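Local coordinates for protein DNA polymerase III subunit beta (Helicobacter pylori 26695, PDB 4S3I) that acts as a ring-shaped sliding clamp that tethers DNA polymerases and other proteins to DNA and makes replication processive, at residues I80-I89 and I100-L109; K153-M161 and L239-Y247. All coordinates share one frame; numbering follows the deposited sequence.

Contact 1: residues I80-I89 and I100-L109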
ATOM      1  N   ILE A  80       3.371 -16.501 -13.822  1.00 30.42           N
ATOM      2  CA  ILE A  80       2.988 -16.879 -15.180  1.00 30.76           C
ATOM      3  C   ILE A  80       1.467 -16.897 -15.373  1.00 30.63           C
ATOM      4  O   ILE A  80       0.943 -16.217 -16.249  1.00 30.90           O
ATOM      5  CB  ILE A  80       3.547 -18.260 -15.544  1.00 30.95           C
ATOM      6  CG1 ILE A  80       5.071 -18.210 -15.675  1.00 31.27           C
ATOM      7  CG2 ILE A  80       2.915 -18.782 -16.829  1.00 31.27           C
ATOM      8  CD1 ILE A  80       5.697 -19.592 -15.864  1.00 31.49           C
ATOM      9  N   ILE A  81       0.762 -17.673 -14.551  1.00 30.30           N
ATOM     10  CA  ILE A  81      -0.693 -17.797 -14.674  1.00 30.27           C
ATOM     11  C   ILE A  81      -1.405 -16.445 -14.627  1.00 30.22           C
ATOM     12  O   ILE A  81      -2.317 -16.184 -15.418  1.00 30.52           O
ATOM     13  CB  ILE A  81      -1.286 -18.736 -13.595  1.00 29.95           C
ATOM     14  CG1 ILE A  81      -0.647 -20.115 -13.679  1.00 30.10           C
ATOM     15  CG2 ILE A  81      -2.808 -18.835 -13.737  1.00 30.02           C
ATOM     16  CD1 ILE A  81      -0.637 -20.700 -15.088  1.00 32.39           C
ATOM     17  N   SER A  82      -0.977 -15.565 -13.724  1.00 29.93           N
ATOM     18  CA  SER A  82      -1.666 -14.286 -13.555  1.00 29.89           C
ATOM     19  C   SER A  82      -1.544 -13.407 -14.804  1.00 32.02           C
ATOM     20  O   SER A  82      -2.323 -12.471 -15.004  1.00 30.57           O
ATOM     21  CB  SER A  82      -1.149 -13.549 -12.314  1.00 39.45           C
ATOM     22  OG  SER A  82       0.213 -13.203 -12.453  1.00 42.46           O
ATOM     23  N   CYS A  83      -0.575 -13.719 -15.656  1.00 31.24           N
ATOM     24  CA  CYS A  83      -0.368 -12.931 -16.874  1.00 37.62           C
ATOM     25  C   CYS A  83      -1.028 -13.544 -18.108  1.00 39.91           C
ATOM     26  O   CYS A  83      -0.926 -12.994 -19.204  1.00 41.00           O
ATOM     27  CB  CYS A  83       1.134 -12.722 -17.128  1.00 36.18           C
ATOM     28  SG  CYS A  83       1.845 -11.475 -16.038  1.00 53.44           S
ATOM     29  N   LEU A  84      -1.703 -14.675 -17.930  1.00 31.59           N
ATOM     30  CA  LEU A  84      -2.285 -15.395 -19.064  1.00 32.52           C
ATOM     31  C   LEU A  84      -3.701 -14.917 -19.385  1.00 35.55           C
ATOM     32  O   LEU A  84      -4.244 -14.049 -18.699  1.00 32.18           O
ATOM     33  CB  LEU A  84      -2.265 -16.900 -18.810  1.00 31.88           C
ATOM     34  CG  LEU A  84      -0.878 -17.517 -18.970  1.00 31.88           C
ATOM     35  CD1 LEU A  84      -0.886 -19.001 -18.635  1.00 31.74           C
ATOM     36  CD2 LEU A  84      -0.388 -17.295 -20.396  1.00 32.49           C
ATOM     37  N   LYS A  85      -4.288 -15.461 -20.447  1.00 39.02           N
ATOM     38  CA  LYS A  85      -5.653 -15.084 -20.811  1.00 43.53           C
ATOM     39  C   LYS A  85      -6.641 -15.862 -19.945  1.00 41.25           C
ATOM     40  O   LYS A  85      -6.254 -16.792 -19.239  1.00 40.73           O
ATOM     41  CB  LYS A  85      -5.911 -15.357 -22.301  1.00 44.28           C
ATOM     42  CG  LYS A  85      -5.038 -14.539 -23.258  1.00 47.18           C
ATOM     43  CD  LYS A  85      -5.431 -14.761 -24.721  1.00 51.33           C
ATOM     44  CE  LYS A  85      -4.508 -14.002 -25.673  1.00 50.39           C
ATOM     45  NZ  LYS A  85      -4.431 -12.553 -25.328  1.00 45.58           N
ATOM     46  N   ASP A  86      -7.908 -15.479 -19.996  1.00 45.69           N
ATOM     47  CA  ASP A  86      -8.951 -16.226 -19.310  1.00 56.76           C
ATOM     48  C   ASP A  86      -9.482 -17.315 -20.238  1.00 59.72           C
ATOM     49  O   ASP A  86     -10.628 -17.270 -20.688  1.00 68.11           O
ATOM     50  CB  ASP A  86     -10.077 -15.297 -18.843  1.00 66.86           C
ATOM     51  CG  ASP A  86      -9.637 -14.364 -17.723  1.00 76.94           C
ATOM     52  OD1 ASP A  86      -9.096 -14.859 -16.710  1.00 76.92           O
ATOM     53  OD2 ASP A  86      -9.823 -13.133 -17.864  1.00 80.96           O
ATOM     54  N   SER A  87      -8.609 -18.270 -20.539  1.00 46.74           N
ATOM     55  CA  SER A  87      -8.960 -19.477 -21.274  1.00 50.42           C
ATOM     56  C   SER A  87      -8.213 -20.644 -20.621  1.00 46.82           C
ATOM     57  O   SER A  87      -7.276 -20.429 -19.844  1.00 42.05           O
ATOM     58  CB  SER A  87      -8.593 -19.348 -22.756  1.00 52.39           C
ATOM     59  OG  SER A  87      -7.190 -19.294 -22.947  1.00 50.72           O
ATOM     60  N   ASN A  88      -8.627 -21.871 -20.912  1.00 38.86           N
ATOM     61  CA  ASN A  88      -8.069 -23.028 -20.227  1.00 37.93           C
ATOM     62  C   ASN A  88      -6.557 -23.190 -20.420  1.00 38.79           C
ATOM     63  O   ASN A  88      -6.008 -22.822 -21.459  1.00 33.87           O
ATOM     64  CB  ASN A  88      -8.801 -24.305 -20.656  1.00 43.85           C
ATOM     65  CG  ASN A  88     -10.176 -24.430 -20.020  1.00 42.79           C
ATOM     66  OD1 ASN A  88     -10.607 -23.558 -19.260  1.00 39.28           O
ATOM     67  ND2 ASN A  88     -10.873 -25.523 -20.330  1.00 46.86           N
ATOM     68  N   ILE A  89      -5.902 -23.765 -19.415  1.00 35.66           N
ATOM     69  CA  ILE A  89      -4.450 -23.939 -19.423  1.00 32.94           C
ATOM     70  C   ILE A  89      -4.066 -25.405 -19.404  1.00 33.42           C
ATOM     71  O   ILE A  89      -4.604 -26.181 -18.619  1.00 34.53           O
ATOM     72  CB  ILE A  89      -3.825 -23.245 -18.203  1.00 35.61           C
ATOM     73  CG1 ILE A  89      -4.016 -21.729 -18.323  1.00 36.84           C
ATOM     74  CG2 ILE A  89      -2.336 -23.596 -18.065  1.00 33.51           C
ATOM     75  CD1 ILE A  89      -3.679 -20.972 -17.061  1.00 35.43           C
ATOM     76  N   ILE A 100       3.731 -25.459 -19.464  1.00 32.74           N
ATOM     77  CA  ILE A 100       2.461 -24.760 -19.322  1.00 32.50           C
ATOM     78  C   ILE A 100       2.080 -24.167 -20.675  1.00 40.60           C
ATOM     79  O   ILE A 100       2.863 -23.415 -21.256  1.00 38.91           O
ATOM     80  CB  ILE A 100       2.572 -23.618 -18.311  1.00 32.04           C
ATOM     81  CG1 ILE A 100       2.965 -24.148 -16.925  1.00 33.79           C
ATOM     82  CG2 ILE A 100       1.273 -22.801 -18.251  1.00 31.85           C
ATOM     83  CD1 ILE A 100       3.461 -23.031 -15.986  1.00 34.57           C
ATOM     84  N   LYS A 101       0.891 -24.490 -21.182  1.00 33.24           N
ATOM     85  CA  LYS A 101       0.502 -23.995 -22.506  1.00 36.57           C
ATOM     86  C   LYS A 101      -0.868 -23.356 -22.482  1.00 37.09           C
ATOM     87  O   LYS A 101      -1.791 -23.847 -21.825  1.00 33.41           O
ATOM     88  CB  LYS A 101       0.518 -25.113 -23.553  1.00 36.01           C
ATOM     89  CG  LYS A 101       1.527 -26.201 -23.308  1.00 55.19           C
ATOM     90  CD  LYS A 101       2.779 -25.994 -24.133  1.00 69.75           C
ATOM     91  CE  LYS A 101       2.487 -26.119 -25.619  1.00 79.96           C
ATOM     92  NZ  LYS A 101       3.743 -26.101 -26.430  1.00 83.06           N
ATOM     93  N   GLN A 102      -0.991 -22.241 -23.187  1.00 33.80           N
ATOM     94  CA  GLN A 102      -2.284 -21.631 -23.420  1.00 34.02           C
ATOM     95  C   GLN A 102      -2.210 -21.026 -24.808  1.00 39.28           C
ATOM     96  O   GLN A 102      -1.617 -19.961 -24.986  1.00 34.71           O
ATOM     97  CB  GLN A 102      -2.587 -20.535 -22.394  1.00 33.53           C
ATOM     98  CG  GLN A 102      -3.951 -19.895 -22.592  1.00 33.91           C
ATOM     99  CD  GLN A 102      -4.161 -18.675 -21.727  1.00 36.82           C
ATOM    100  OE1 GLN A 102      -3.582 -17.614 -21.977  1.00 42.20           O
ATOM    101  NE2 GLN A 102      -4.996 -18.813 -20.699  1.00 37.09           N
ATOM    102  N   ASN A 103      -2.773 -21.735 -25.784  1.00 38.31           N
ATOM    103  CA  ASN A 103      -2.801 -21.285 -27.175  0.63 37.51           C
ATOM    104  C   ASN A 103      -1.413 -20.945 -27.700  1.00 36.13           C
ATOM    105  O   ASN A 103      -0.583 -21.838 -27.874  1.00 36.10           O
ATOM    106  CB  ASN A 103      -3.748 -20.100 -27.365  0.63 40.52           C
ATOM    107  CG  ASN A 103      -3.995 -19.783 -28.834  0.63 42.96           C
ATOM    108  OD1 ASN A 103      -3.650 -20.572 -29.721  0.63 44.40           O
ATOM    109  ND2 ASN A 103      -4.596 -18.632 -29.096  0.63 40.16           N
ATOM    110  N   LYS A 104      -1.154 -19.659 -27.938  1.00 36.28           N
ATOM    111  CA  LYS A 104       0.140 -19.239 -28.489  1.00 47.58           C
ATOM    112  C   LYS A 104       1.254 -19.155 -27.435  1.00 43.07           C
ATOM    113  O   LYS A 104       2.428 -19.058 -27.776  1.00 40.20           O
ATOM    114  CB  LYS A 104       0.004 -17.893 -29.208  1.00 43.31           C
ATOM    115  CG  LYS A 104      -1.070 -17.857 -30.282  1.00 51.86           C
ATOM    116  CD  LYS A 104      -0.478 -17.798 -31.684  1.00 57.59           C
ATOM    117  CE  LYS A 104      -1.130 -16.692 -32.517  1.00 60.44           C
ATOM    118  NZ  LYS A 104      -2.578 -16.914 -32.790  1.00 57.80           N
ATOM    119  N   SER A 105       0.880 -19.193 -26.160  1.00 35.15           N
ATOM    120  CA  SER A 105       1.846 -19.036 -25.080  1.00 34.59           C
ATOM    121  C   SER A 105       2.283 -20.380 -24.531  1.00 42.65           C
ATOM    122  O   SER A 105       1.469 -21.299 -24.382  1.00 43.05           O
ATOM    123  CB  SER A 105       1.256 -18.192 -23.955  1.00 34.09           C
ATOM    124  OG  SER A 105       0.807 -16.957 -24.454  1.00 36.78           O
ATOM    125  N   SER A 106       3.572 -20.502 -24.229  1.00 34.19           N
ATOM    126  CA  SER A 106       4.088 -21.738 -23.636  1.00 33.96           C
ATOM    127  C   SER A 106       5.278 -21.489 -22.709  1.00 34.19           C
ATOM    128  O   SER A 106       6.118 -20.635 -22.982  1.00 35.24           O
ATOM    129  CB  SER A 106       4.456 -22.750 -24.719  1.00 34.47           C
ATOM    130  OG  SER A 106       5.567 -22.317 -25.467  1.00 48.63           O
ATOM    131  N   PHE A 107       5.362 -22.247 -21.622  1.00 35.45           N
ATOM    132  CA  PHE A 107       6.421 -22.036 -20.650  1.00 33.17           C
ATOM    133  C   PHE A 107       6.957 -23.355 -20.175  1.00 34.15           C
ATOM    134  O   PHE A 107       6.262 -24.374 -20.233  1.00 34.34           O
ATOM    135  CB  PHE A 107       5.888 -21.296 -19.425  1.00 32.64           C
ATOM    136  CG  PHE A 107       5.077 -20.087 -19.751  1.00 32.71           C
ATOM    137  CD1 PHE A 107       3.761 -20.210 -20.183  1.00 32.55           C
ATOM    138  CD2 PHE A 107       5.619 -18.820 -19.609  1.00 32.63           C
ATOM    139  CE1 PHE A 107       3.015 -19.098 -20.487  1.00 32.60           C
ATOM    140  CE2 PHE A 107       4.875 -17.705 -19.898  1.00 36.08           C
ATOM    141  CZ  PHE A 107       3.568 -17.846 -20.342  1.00 41.63           C
ATOM    142  N   LYS A 108       8.184 -23.331 -19.671  1.00 33.34           N
ATOM    143  CA  LYS A 108       8.759 -24.496 -19.006  1.00 33.43           C
ATOM    144  C   LYS A 108       9.371 -24.092 -17.669  1.00 35.39           C
ATOM    145  O   LYS A 108      10.029 -23.053 -17.567  1.00 33.33           O
ATOM    146  CB  LYS A 108       9.800 -25.163 -19.899  1.00 39.05           C
ATOM    147  CG  LYS A 108       9.211 -25.929 -21.072  1.00 50.45           C
ATOM    148  CD  LYS A 108      10.287 -26.665 -21.861  1.00 62.93           C
ATOM    149  CE  LYS A 108      11.442 -25.736 -22.254  1.00 69.79           C
ATOM    150  NZ  LYS A 108      11.120 -24.778 -23.360  1.00 70.34           N
ATOM    151  N   LEU A 109       9.139 -24.904 -16.644  1.00 33.06           N
ATOM    152  CA  LEU A 109       9.753 -24.686 -15.341  1.00 33.00           C
ATOM    153  C   LEU A 109      10.290 -26.015 -14.827  1.00 33.33           C
ATOM    154  O   LEU A 109       9.686 -27.067 -15.052  1.00 33.36           O
ATOM    155  CB  LEU A 109       8.767 -24.066 -14.341  1.00 32.41           C
ATOM    156  CG  LEU A 109       8.405 -22.601 -14.549  1.00 32.14           C
ATOM    157  CD1 LEU A 109       7.301 -22.154 -13.602  1.00 31.58           C
ATOM    158  CD2 LEU A 109       9.634 -21.719 -14.365  1.00 35.13           C
TER
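I80, in the last turn of helix 74-82, lies over F107 with their CA atoms 8.3 Å apart, and I89 comes within 5.1 Å of Q102, CA to CA; a type II' beta turn from Q102 to S105 links the hairpin strands 100-102 and 105-109. The main polar grip is the amide of Q102. Its CG stands anti to the backbone N (chi1 -179°) and the chain runs on extended, carrying the amide into the loop, where it meets three backbone groups. Q102 OE1 accepts from K85 N at 2.7 Å, on a lone pair in the carbonyl plane. Q102 NE2 gives one bond to K85 O (2.8 Å) and another to S87 O (2.9 Å), approaching each from above its carbonyl plane. Three bonds hold the buried amide in one orientation and tie K85 and S87 to the hairpin.

Beside it the contact is apolar. I80 CG2 sits over the centre of the F107 ring, 3.5 Å from its centroid, while L84 CD2 lies at the ring edge. I80 CD1 meets L109 CD1 tip to tip at 3.8 Å, and I89 CG2 lies alongside I100 CG2. S106, F107 and K108 pair antiparallel with a strand of the second subunit, and K85 NZ forms a salt bridge with E268 of the second subunit: the last helical turn and the loop after it pack on a beta hairpin at the subunit interface of a beta sliding clamp.

Contact 2: residues K153-M161 and L239-Y247; sequences KRELAGILM and LIDGNYPDY
Y244 and I240, both from the loop 239-247, supply most of the apolar contact with the turn and strand of 153-161. The Y244 ring is held between two leucines: L160 CB stands over the centre of one face, 3.8 Å from the centroid and 4° off the ring normal, and L156 CD2 lies over the opposite face at its hydroxyl end, 4.2 Å from Y244 CZ. L160 CD2 adds a closer touch, 3.6 Å from Y244 CD1. The same L156 methyl also packs on P245 CG at 3.8 Å. I240 places CD1 against the turn, 3.5 Å from R154 O and close to G158 N, where the absence of a side chain lets the methyl approach the backbone. E155 CG packs against N243 O.

Polar contacts are few, and no direct hydrogen bond joins the segments. E155 O faces the edge of the Y244 ring, 3.2 Å from Y244 CE2. One water lies in the plane of that ring; its O is 2.6 Å from Y244 OH and also bonds L156 O and G158 O, linking the phenol to the turn and the first strand residue.

The arrangement lays the loop leaving strand 233-238 across the start of strand 158-164, in the central domain of a three-domain beta clamp, on its way to the C-terminal domain.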
ATOM      1  N   LYS A 153       8.028 -15.093  24.734  1.00 92.67           N
ATOM      2  CA  LYS A 153       7.426 -16.139  25.547  1.00 85.83           C
ATOM      3  C   LYS A 153       6.578 -17.050  24.660  1.00 79.61           C
ATOM      4  O   LYS A 153       5.694 -16.586  23.934  1.00 71.07           O
ATOM      5  CB  LYS A 153       6.582 -15.537  26.669  1.00 81.82           C
ATOM      6  CG  LYS A 153       6.725 -16.268  27.993  1.00 79.68           C
ATOM      7  CD  LYS A 153       5.395 -16.845  28.434  1.00 78.23           C
ATOM      8  CE  LYS A 153       5.517 -17.588  29.753  1.00 80.25           C
ATOM      9  NZ  LYS A 153       4.183 -18.036  30.245  1.00 82.77           N
ATOM     10  N   ARG A 154       6.857 -18.349  24.748  1.00 80.61           N
ATOM     11  CA  ARG A 154       6.364 -19.353  23.804  1.00 76.23           C
ATOM     12  C   ARG A 154       4.842 -19.391  23.662  1.00 54.14           C
ATOM     13  O   ARG A 154       4.305 -19.174  22.577  1.00 48.88           O
ATOM     14  CB  ARG A 154       6.878 -20.743  24.205  1.00 91.85           C
ATOM     15  CG  ARG A 154       8.072 -20.729  25.167  1.00105.59           C
ATOM     16  CD  ARG A 154       9.381 -20.326  24.482  1.00114.97           C
ATOM     17  NE  ARG A 154      10.124 -21.482  23.986  1.00122.50           N
ATOM     18  CZ  ARG A 154      10.908 -22.249  24.742  1.00127.76           C
ATOM     19  NH1 ARG A 154      11.051 -21.986  26.036  1.00129.57           N
ATOM     20  NH2 ARG A 154      11.547 -23.282  24.208  1.00128.35           N
ATOM     21  N   GLU A 155       4.161 -19.662  24.768  1.00 44.80           N
ATOM     22  CA  GLU A 155       2.718 -19.915  24.767  1.00 50.14           C
ATOM     23  C   GLU A 155       1.867 -18.675  24.509  1.00 47.39           C
ATOM     24  O   GLU A 155       0.725 -18.787  24.065  1.00 45.28           O
ATOM     25  CB  GLU A 155       2.294 -20.586  26.080  1.00 58.19           C
ATOM     26  CG  GLU A 155       2.949 -19.996  27.325  1.00 65.54           C
ATOM     27  CD  GLU A 155       4.380 -20.478  27.519  1.00 67.99           C
ATOM     28  OE1 GLU A 155       5.315 -19.761  27.091  1.00 63.91           O
ATOM     29  OE2 GLU A 155       4.565 -21.581  28.082  1.00 68.61           O
ATOM     30  N   LEU A 156       2.424 -17.497  24.779  1.00 46.21           N
ATOM     31  CA  LEU A 156       1.690 -16.248  24.588  1.00 41.52           C
ATOM     32  C   LEU A 156       1.814 -15.788  23.150  1.00 41.77           C
ATOM     33  O   LEU A 156       1.122 -14.872  22.718  1.00 41.52           O
ATOM     34  CB  LEU A 156       2.193 -15.169  25.549  1.00 42.41           C
ATOM     35  CG  LEU A 156       2.092 -15.514  27.034  1.00 51.27           C
ATOM     36  CD1 LEU A 156       2.742 -14.436  27.892  1.00 53.67           C
ATOM     37  CD2 LEU A 156       0.641 -15.698  27.434  1.00 52.76           C
ATOM     38  N   ALA A 157       2.695 -16.443  22.403  1.00 38.26           N
ATOM     39  CA  ALA A 157       2.871 -16.137  20.988  1.00 41.16           C
ATOM     40  C   ALA A 157       1.771 -16.780  20.137  1.00 42.05           C
ATOM     41  O   ALA A 157       1.851 -16.802  18.907  1.00 46.01           O
ATOM     42  CB  ALA A 157       4.259 -16.587  20.507  1.00 42.64           C
ATOM     43  N   GLY A 158       0.745 -17.309  20.792  1.00 40.93           N
ATOM     44  CA  GLY A 158      -0.347 -17.929  20.072  1.00 37.76           C
ATOM     45  C   GLY A 158      -1.702 -17.620  20.675  1.00 38.24           C
ATOM     46  O   GLY A 158      -1.791 -16.945  21.700  1.00 35.13           O
ATOM     47  N   ILE A 159      -2.757 -18.125  20.038  1.00 32.07           N
ATOM     48  CA  ILE A 159      -4.102 -17.966  20.563  1.00 29.83           C
ATOM     49  C   ILE A 159      -4.547 -19.257  21.240  1.00 35.70           C
ATOM     50  O   ILE A 159      -4.327 -20.369  20.721  1.00 30.87           O
ATOM     51  CB  ILE A 159      -5.087 -17.537  19.464  1.00 29.07           C
ATOM     52  CG1 ILE A 159      -6.458 -17.189  20.060  1.00 30.99           C
ATOM     53  CG2 ILE A 159      -5.204 -18.610  18.384  1.00 33.25           C
ATOM     54  CD1 ILE A 159      -7.267 -16.286  19.159  1.00 33.50           C
ATOM     55  N   LEU A 160      -5.136 -19.119  22.423  1.00 30.70           N
ATOM     56  CA  LEU A 160      -5.599 -20.279  23.174  1.00 31.42           C
ATOM     57  C   LEU A 160      -6.998 -20.714  22.742  1.00 35.55           C
ATOM     58  O   LEU A 160      -7.901 -19.887  22.650  1.00 30.57           O
ATOM     59  CB  LEU A 160      -5.604 -19.995  24.674  1.00 31.89           C
ATOM     60  CG  LEU A 160      -6.334 -21.048  25.518  1.00 33.52           C
ATOM     61  CD1 LEU A 160      -5.648 -22.419  25.430  1.00 42.48           C
ATOM     62  CD2 LEU A 160      -6.472 -20.611  26.974  1.00 33.63           C
ATOM     63  N   MET A 161      -7.167 -22.011  22.481  1.00 31.71           N
ATOM     64  CA  MET A 161      -8.497 -22.596  22.321  1.00 35.12           C
ATOM     65  C   MET A 161      -8.686 -23.620  23.420  1.00 36.59           C
ATOM     66  O   MET A 161      -8.031 -24.669  23.425  1.00 34.91           O
ATOM     67  CB  MET A 161      -8.660 -23.254  20.948  1.00 34.99           C
ATOM     68  CG  MET A 161      -8.598 -22.269  19.786  1.00 34.85           C
ATOM     69  SD  MET A 161      -8.577 -23.113  18.198  1.00 39.76           S
ATOM     70  CE  MET A 161     -10.300 -23.628  18.058  1.00 41.39           C
ATOM     71  N   LEU A 239       1.073 -27.122  16.842  1.00 34.61           N
ATOM     72  CA  LEU A 239       0.616 -26.335  17.982  1.00 35.73           C
ATOM     73  C   LEU A 239       1.822 -25.866  18.792  1.00 39.80           C
ATOM     74  O   LEU A 239       2.910 -26.453  18.716  1.00 35.80           O
ATOM     75  CB  LEU A 239      -0.293 -27.170  18.890  1.00 35.00           C
ATOM     76  CG  LEU A 239      -1.568 -27.787  18.315  1.00 41.23           C
ATOM     77  CD1 LEU A 239      -2.369 -28.540  19.389  1.00 40.30           C
ATOM     78  CD2 LEU A 239      -2.423 -26.737  17.651  1.00 41.93           C
ATOM     79  N   ILE A 240       1.625 -24.816  19.582  1.00 36.07           N
ATOM     80  CA  ILE A 240       2.626 -24.427  20.568  1.00 40.69           C
ATOM     81  C   ILE A 240       2.526 -25.303  21.813  1.00 44.73           C
ATOM     82  O   ILE A 240       1.459 -25.402  22.427  1.00 40.68           O
ATOM     83  CB  ILE A 240       2.470 -22.962  20.979  1.00 39.91           C
ATOM     84  CG1 ILE A 240       2.601 -22.064  19.749  1.00 37.57           C
ATOM     85  CG2 ILE A 240       3.512 -22.596  22.032  1.00 39.34           C
ATOM     86  CD1 ILE A 240       2.425 -20.587  20.045  1.00 37.08           C
ATOM     87  N   ASP A 241       3.641 -25.934  22.183  1.00 51.43           N
ATOM     88  CA  ASP A 241       3.695 -26.791  23.364  1.00 64.13           C
ATOM     89  C   ASP A 241       3.795 -25.991  24.650  1.00 66.19           C
ATOM     90  O   ASP A 241       4.472 -24.968  24.701  1.00 65.43           O
ATOM     91  CB  ASP A 241       4.900 -27.729  23.295  1.00 73.08           C
ATOM     92  CG  ASP A 241       4.684 -28.884  22.349  1.00 79.34           C
ATOM     93  OD1 ASP A 241       3.588 -29.486  22.386  1.00 78.81           O
ATOM     94  OD2 ASP A 241       5.612 -29.183  21.569  1.00 84.47           O
ATOM     95  N   GLY A 242       3.145 -26.481  25.699  1.00 72.63           N
ATOM     96  CA  GLY A 242       3.254 -25.858  27.005  1.00 71.29           C
ATOM     97  C   GLY A 242       1.908 -25.523  27.610  1.00 66.74           C
ATOM     98  O   GLY A 242       0.863 -25.975  27.135  1.00 66.21           O
ATOM     99  N   ASN A 243       1.939 -24.717  28.664  1.00 61.84           N
ATOM    100  CA  ASN A 243       0.731 -24.352  29.378  1.00 56.75           C
ATOM    101  C   ASN A 243       0.445 -22.859  29.299  1.00 55.05           C
ATOM    102  O   ASN A 243       1.255 -22.026  29.715  1.00 52.82           O
ATOM    103  CB  ASN A 243       0.835 -24.808  30.829  1.00 61.18           C
ATOM    104  CG  ASN A 243       1.287 -26.242  30.943  1.00 65.51           C
ATOM    105  OD1 ASN A 243       2.383 -26.522  31.435  1.00 71.42           O
ATOM    106  ND2 ASN A 243       0.456 -27.163  30.466  1.00 64.82           N
ATOM    107  N   TYR A 244      -0.705 -22.533  28.728  1.00 48.70           N
ATOM    108  CA  TYR A 244      -1.176 -21.167  28.677  1.00 43.37           C
ATOM    109  C   TYR A 244      -1.597 -20.789  30.097  1.00 44.46           C
ATOM    110  O   TYR A 244      -2.218 -21.592  30.797  1.00 47.84           O
ATOM    111  CB  TYR A 244      -2.360 -21.088  27.721  1.00 36.87           C
ATOM    112  CG  TYR A 244      -2.577 -19.724  27.137  1.00 38.47           C
ATOM    113  CD1 TYR A 244      -3.437 -18.825  27.741  1.00 41.47           C
ATOM    114  CD2 TYR A 244      -1.918 -19.335  25.980  1.00 37.71           C
ATOM    115  CE1 TYR A 244      -3.642 -17.576  27.212  1.00 36.87           C
ATOM    116  CE2 TYR A 244      -2.111 -18.088  25.439  1.00 35.21           C
ATOM    117  CZ  TYR A 244      -2.975 -17.211  26.064  1.00 38.61           C
ATOM    118  OH  TYR A 244      -3.178 -15.971  25.537  1.00 38.38           O
ATOM    119  N   PRO A 245      -1.237 -19.577  30.544  1.00 52.92           N
ATOM    120  CA  PRO A 245      -1.615 -19.150  31.902  1.00 58.31           C
ATOM    121  C   PRO A 245      -3.131 -19.155  32.072  1.00 60.07           C
ATOM    122  O   PRO A 245      -3.835 -18.835  31.109  1.00 60.56           O
ATOM    123  CB  PRO A 245      -1.096 -17.708  31.970  1.00 59.30           C
ATOM    124  CG  PRO A 245      -1.004 -17.255  30.517  1.00 58.15           C
ATOM    125  CD  PRO A 245      -0.592 -18.498  29.774  1.00 55.47           C
ATOM    126  N   ASP A 246      -3.644 -19.515  33.245  1.00 63.79           N
ATOM    127  CA  ASP A 246      -5.089 -19.429  33.427  1.00 66.98           C
ATOM    128  C   ASP A 246      -5.532 -17.970  33.527  1.00 64.19           C
ATOM    129  O   ASP A 246      -5.227 -17.267  34.492  1.00 64.63           O
ATOM    130  CB  ASP A 246      -5.590 -20.244  34.622  1.00 73.45           C
ATOM    131  CG  ASP A 246      -7.093 -20.511  34.549  1.00 78.80           C
ATOM    132  OD1 ASP A 246      -7.718 -20.161  33.517  1.00 75.08           O
ATOM    133  OD2 ASP A 246      -7.646 -21.083  35.515  1.00 83.73           O
ATOM    134  N   TYR A 247      -6.248 -17.523  32.504  1.00 59.02           N
ATOM    135  CA  TYR A 247      -6.699 -16.146  32.442  1.00 57.36           C
ATOM    136  C   TYR A 247      -7.783 -15.860  33.479  1.00 55.60           C
ATOM    137  O   TYR A 247      -7.989 -14.712  33.867  1.00 58.03           O
ATOM    138  CB  TYR A 247      -7.201 -15.818  31.034  1.00 53.82           C
ATOM    139  CG  TYR A 247      -8.608 -16.286  30.726  1.00 56.50           C
ATOM    140  CD1 TYR A 247      -8.848 -17.566  30.236  1.00 56.76           C
ATOM    141  CD2 TYR A 247      -9.694 -15.436  30.901  1.00 60.06           C
ATOM    142  CE1 TYR A 247     -10.131 -17.989  29.945  1.00 58.03           C
ATOM    143  CE2 TYR A 247     -10.977 -15.848  30.615  1.00 64.72           C
ATOM    144  CZ  TYR A 247     -11.190 -17.125  30.133  1.00 65.85           C
ATOM    145  OH  TYR A 247     -12.473 -17.537  29.848  1.00 69.90           O
TER
HETATM  146  O   HOH W   1      -1.631 -15.061  23.604  1.00 29.83           O

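How the contacts relate
Both segments of contact 1 come earlier in the chain than those of contact 2. The first belongs to the N-terminal domain and the second to the central domain; their centres are 45 Å apart, their nearest atoms about 31 Å, and the chain's centre falls between them. They share no sheet: 97-102 and 105-110 belong to a five-strand antiparallel sheet that continues into the second subunit, whereas 158-164 belongs to an eight-strand sheet running on into the C-terminal domain, towards which the loop 239-247 leads. Contact 1 thus stands where two subunits join, and contact 2 within one subunit near the passage between domains, two kinds of junction in the dimeric ring.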